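Local coordinates for putative two-component sensor histidine kinase protein (Sinorhizobium meliloti, PDB 3HCY) that probably autophosphorylates on a histidine, using ATP, to start a two-component signal, and is represented here by its GAF domain, at the interface of chains A and B. Numbering follows the deposited sequence. Chains: chain A/B, Putative two-component sensor histidine kinase protein.

Contacts 1 and 2 are parts of one two-fold symmetric interface between the GAF domains of chains A and B. The centres of their C-alpha atoms lie about 7 Å apart. They share A:Gln132 and B:Gln132. Contact 1 sets helix 120-146 of chain A against helices 4-19 and 120-144 of chain B, with A:Gln132 entering between them. Contact 2 sets helix 120-144 of B against helices 5-19 and 120-146 of A. There B:Gln132 takes the matching place, with a different side-chain shape. The packing suggests a four-helix bundle, but the structure alone does not prove this dimer physiological.

Contact 1: the interface of chains A and B. Residues chain A 128, 132; chain B 11, 14, 18, 129, 132-133.
All the residues here have helical backbone torsions, and A:Thr128 and A:Gln132 lie one turn apart on helix 120-146, facing helices 4-19 and 120-144 of chain B. The helices belong to GAF domains, and the contact is a helix-packing interface between two copies. The side chain of A:Gln132 carries most of it, with 79 Å² hidden by chain B. Its CG is anti to the backbone N (chi1 -165°) and the chain stays extended at chi2 (161°), which carries the amide away from its own helix and into the groove between the two helices of B.

There the two ends of the amide meet different groups. NE2, the amide nitrogen, lies 3.0 Å from OG1, the hydroxyl of B:Thr11, a distance that fits a hydrogen bond with the amide as donor. The two side chains run side by side and point the same way. OE1, the amide oxygen, faces the methyl CG2 of B:Ile129 at 3.5 Å. On the inner part of the chain, CB of A:Gln132 packs on the methyl CB of B:Ala14 at 3.9 Å.

B:Gln132 comes towards A:Gln132 from the opposite direction. Its OE1 sits 3.5 Å from CB of A:Gln132, so oxygen meets aliphatic carbon. The two amide planes are turned 79° apart, nearly perpendicular, and the amides do not pair with each other.

One turn earlier, A:Thr128 makes an apolar contact through its methyl. CG2 reaches CG1 of B:Ile129 at 3.5 Å, and the two side chains cross at about a right angle. The same methyl lies 3.8 Å from CB of B:Ala18. The small side chains of B:Ala14 and B:Ala18 probably allow the close approach of the chain A helix. B:Ile129 touches both chain A residues, with CG1 towards the threonine and CG2 towards the glutamine amide.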
loop_
_atom_site.group_PDB
_atom_site.type_symbol
_atom_site.label_atom_id
_atom_site.label_comp_id
_atom_site.label_asym_id
_atom_site.label_seq_id
_atom_site.Cartn_x
_atom_site.Cartn_y
_atom_site.Cartn_z
ATOM N N THR A 128 -3.634 6.140 0.052
ATOM C CA THR A 128 -2.505 5.484 -0.589
ATOM C C THR A 128 -2.636 3.991 -0.391
ATOM O O THR A 128 -2.542 3.237 -1.373
ATOM C CB THR A 128 -1.164 6.009 -0.070
ATOM O OG1 THR A 128 -1.207 7.444 -0.150
ATOM C CG2 THR A 128 -0.003 5.465 -0.913
ATOM N N GLN A 132 -3.372 0.713 -2.986
ATOM C CA GLN A 132 -2.518 -0.427 -3.080
ATOM C C GLN A 132 -3.280 -1.750 -2.863
ATOM O O GLN A 132 -2.927 -2.813 -3.469
ATOM C CB GLN A 132 -1.347 -0.319 -2.133
ATOM C CG GLN A 132 -0.283 -1.335 -2.499
ATOM C CD GLN A 132 1.070 -1.018 -1.918
ATOM O OE1 GLN A 132 1.345 0.129 -1.551
ATOM N NE2 GLN A 132 1.944 -2.040 -1.826
ATOM N N THR B 11 2.333 -2.650 -6.427
ATOM C CA THR B 11 2.983 -1.578 -5.707
ATOM C C THR B 11 3.446 -0.581 -6.711
ATOM O O THR B 11 3.327 0.635 -6.495
ATOM C CB THR B 11 4.228 -2.079 -4.947
ATOM O OG1 THR B 11 3.856 -3.061 -3.954
ATOM C CG2 THR B 11 4.986 -0.928 -4.327
ATOM N N ALA B 14 0.561 1.423 -7.503
ATOM C CA ALA B 14 0.272 2.341 -6.425
ATOM C C ALA B 14 1.283 3.518 -6.407
ATOM O O ALA B 14 0.898 4.689 -6.290
ATOM C CB ALA B 14 0.252 1.588 -5.095
ATOM N N ALA B 18 -0.240 7.161 -6.601
ATOM C CA ALA B 18 0.088 7.851 -5.371
ATOM C C ALA B 18 1.066 9.003 -5.549
ATOM O O ALA B 18 0.882 10.051 -4.937
ATOM C CB ALA B 18 0.631 6.857 -4.351
ATOM N N ILE B 129 3.692 3.446 1.278
ATOM C CA ILE B 129 3.865 2.363 0.286
ATOM C C ILE B 129 4.920 1.334 0.726
ATOM O O ILE B 129 4.647 0.134 0.651
ATOM C CB ILE B 129 4.160 2.883 -1.130
ATOM C CG1 ILE B 129 2.992 3.760 -1.614
ATOM C CG2 ILE B 129 4.414 1.726 -2.053
ATOM C CD1 ILE B 129 3.135 4.332 -2.958
ATOM N N GLN B 132 3.906 -1.059 3.461
ATOM C CA GLN B 132 3.015 -2.116 3.072
ATOM C C GLN B 132 3.744 -3.234 2.327
ATOM O O GLN B 132 3.373 -4.415 2.448
ATOM C CB GLN B 132 1.937 -1.549 2.171
ATOM C CG GLN B 132 0.797 -2.504 1.915
ATOM C CD GLN B 132 -0.553 -1.836 2.125
ATOM O OE1 GLN B 132 -1.194 -1.297 1.188
ATOM N NE2 GLN B 132 -0.996 -1.842 3.385
ATOM N N LEU B 133 4.735 -2.862 1.506
ATOM C CA LEU B 133 5.458 -3.832 0.688
ATOM C C LEU B 133 6.210 -4.700 1.650
ATOM O O LEU B 133 6.125 -5.939 1.596
ATOM C CB LEU B 133 6.460 -3.120 -0.203
ATOM C CG LEU B 133 7.352 -3.993 -1.073
ATOM C CD1 LEU B 133 6.452 -4.730 -2.024
ATOM C CD2 LEU B 133 8.388 -3.173 -1.781
#

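Contact 2: the interface of chains A and B. Residues chain A 10-11, 14, 129, 132-133; chain B 132, 135-136.
A bend at chi2 (132°) of B:Gln132, with its amide turned by chi3 to 93°, directs that amide towards A:Ala14, A:Thr11 and A:Ile129 in the partner GAF domain. This is helix packing again, with helix 120-144 of chain B set against helices 5-19 and 120-146 of chain A. The glutamine has 94 Å² hidden by chain A. The amide is modelled too close to A:Ala14 and A:Thr11, so its exact turn is doubtful. As modelled, its bent chain differs from the extended one of A:Gln132, and the two-fold symmetry appears inexact at this side chain.

As placed, OE1 of B:Gln132 lies 3.5 Å from CG2, a methyl of A:Ile129, and the two side chains cross at a slant. NE2 is, as modelled, 3.5 Å from the methyl CG2 of A:Thr11 and 3.8 Å from the hydroxyl OG1 of that residue, longer than a hydrogen bond.

One turn along the B helix, A:Ala10 presses its methyl CB onto the backbone of B:Ser136, 3.5 Å from CA. The same methyl is 3.8 Å from CB of B:Phe135, which meets it at the base of the side chain. B:Ser136 turns its hydroxyl back to its own helix. OG bonds to the carbonyl O of B:Gln132 at 2.9 Å, from above the carbonyl plane (38° out of it).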
loop_
_atom_site.group_PDB
_atom_site.type_symbol
_atom_site.label_atom_id
_atom_site.label_comp_id
_atom_site.label_asym_id
_atom_site.label_seq_id
_atom_site.Cartn_x
_atom_site.Cartn_y
_atom_site.Cartn_z
ATOM N N ALA A 10 -1.187 -7.881 5.861
ATOM C CA ALA A 10 -0.138 -6.864 5.614
ATOM C C ALA A 10 -0.750 -5.468 5.601
ATOM O O ALA A 10 -0.120 -4.465 6.069
ATOM C CB ALA A 10 0.615 -7.134 4.224
ATOM N N THR A 11 -1.961 -5.391 5.024
ATOM C CA THR A 11 -2.584 -4.097 4.877
ATOM C C THR A 11 -2.982 -3.625 6.254
ATOM O O THR A 11 -2.780 -2.476 6.625
ATOM C CB THR A 11 -3.818 -4.120 4.016
ATOM O OG1 THR A 11 -3.505 -4.589 2.709
ATOM C CG2 THR A 11 -4.325 -2.772 3.893
ATOM N N ALA A 14 -0.035 -2.359 7.781
ATOM C CA ALA A 14 0.307 -1.021 7.344
ATOM C C ALA A 14 -0.715 -0.046 7.928
ATOM O O ALA A 14 -0.335 1.012 8.349
ATOM C CB ALA A 14 0.367 -0.903 5.810
ATOM N N ILE A 129 -2.961 3.591 0.845
ATOM C CA ILE A 129 -3.070 2.194 1.139
ATOM C C ILE A 129 -4.258 1.534 0.429
ATOM O O ILE A 129 -4.159 0.392 -0.070
ATOM C CB ILE A 129 -3.018 1.833 2.672
ATOM C CG1 ILE A 129 -1.687 2.135 3.284
ATOM C CG2 ILE A 129 -3.554 0.455 3.107
ATOM C CD1 ILE A 129 -1.842 2.009 4.796
ATOM N N GLN A 132 -3.372 0.713 -2.986
ATOM C CA GLN A 132 -2.518 -0.427 -3.080
ATOM C C GLN A 132 -3.280 -1.750 -2.863
ATOM O O GLN A 132 -2.927 -2.813 -3.469
ATOM C CB GLN A 132 -1.347 -0.319 -2.133
ATOM C CG GLN A 132 -0.283 -1.335 -2.499
ATOM C CD GLN A 132 1.070 -1.018 -1.918
ATOM O OE1 GLN A 132 1.345 0.129 -1.551
ATOM N NE2 GLN A 132 1.944 -2.040 -1.826
ATOM N N LEU A 133 -4.321 -1.701 -2.007
ATOM C CA LEU A 133 -5.200 -2.875 -1.867
ATOM C C LEU A 133 -5.917 -3.126 -3.219
ATOM O O LEU A 133 -5.972 -4.249 -3.734
ATOM C CB LEU A 133 -6.219 -2.665 -0.761
ATOM C CG LEU A 133 -7.259 -3.764 -0.529
ATOM C CD1 LEU A 133 -6.589 -5.066 -0.101
ATOM C CD2 LEU A 133 -8.353 -3.366 0.514
ATOM N N GLN B 132 3.906 -1.059 3.461
ATOM C CA GLN B 132 3.015 -2.116 3.072
ATOM C C GLN B 132 3.744 -3.234 2.327
ATOM O O GLN B 132 3.373 -4.415 2.448
ATOM C CB GLN B 132 1.937 -1.549 2.171
ATOM C CG GLN B 132 0.797 -2.504 1.915
ATOM C CD GLN B 132 -0.553 -1.836 2.125
ATOM O OE1 GLN B 132 -1.194 -1.297 1.188
ATOM N NE2 GLN B 132 -0.996 -1.842 3.385
ATOM N N PHE B 135 5.582 -5.338 4.724
ATOM C CA PHE B 135 4.717 -6.309 5.403
ATOM C C PHE B 135 4.187 -7.374 4.459
ATOM O O PHE B 135 4.131 -8.552 4.801
ATOM C CB PHE B 135 3.552 -5.627 6.068
ATOM C CG PHE B 135 3.910 -4.901 7.310
ATOM C CD1 PHE B 135 4.493 -5.563 8.368
ATOM C CD2 PHE B 135 3.617 -3.539 7.457
ATOM C CE1 PHE B 135 4.818 -4.883 9.512
ATOM C CE2 PHE B 135 3.931 -2.861 8.629
ATOM C CZ PHE B 135 4.542 -3.531 9.633
ATOM N N SER B 136 3.787 -6.966 3.268
ATOM C CA SER B 136 3.442 -7.949 2.244
ATOM C C SER B 136 4.533 -9.029 2.082
ATOM O O SER B 136 4.244 -10.216 2.254
ATOM C CB SER B 136 3.042 -7.269 0.912
ATOM O OG SER B 136 1.829 -6.470 1.056
#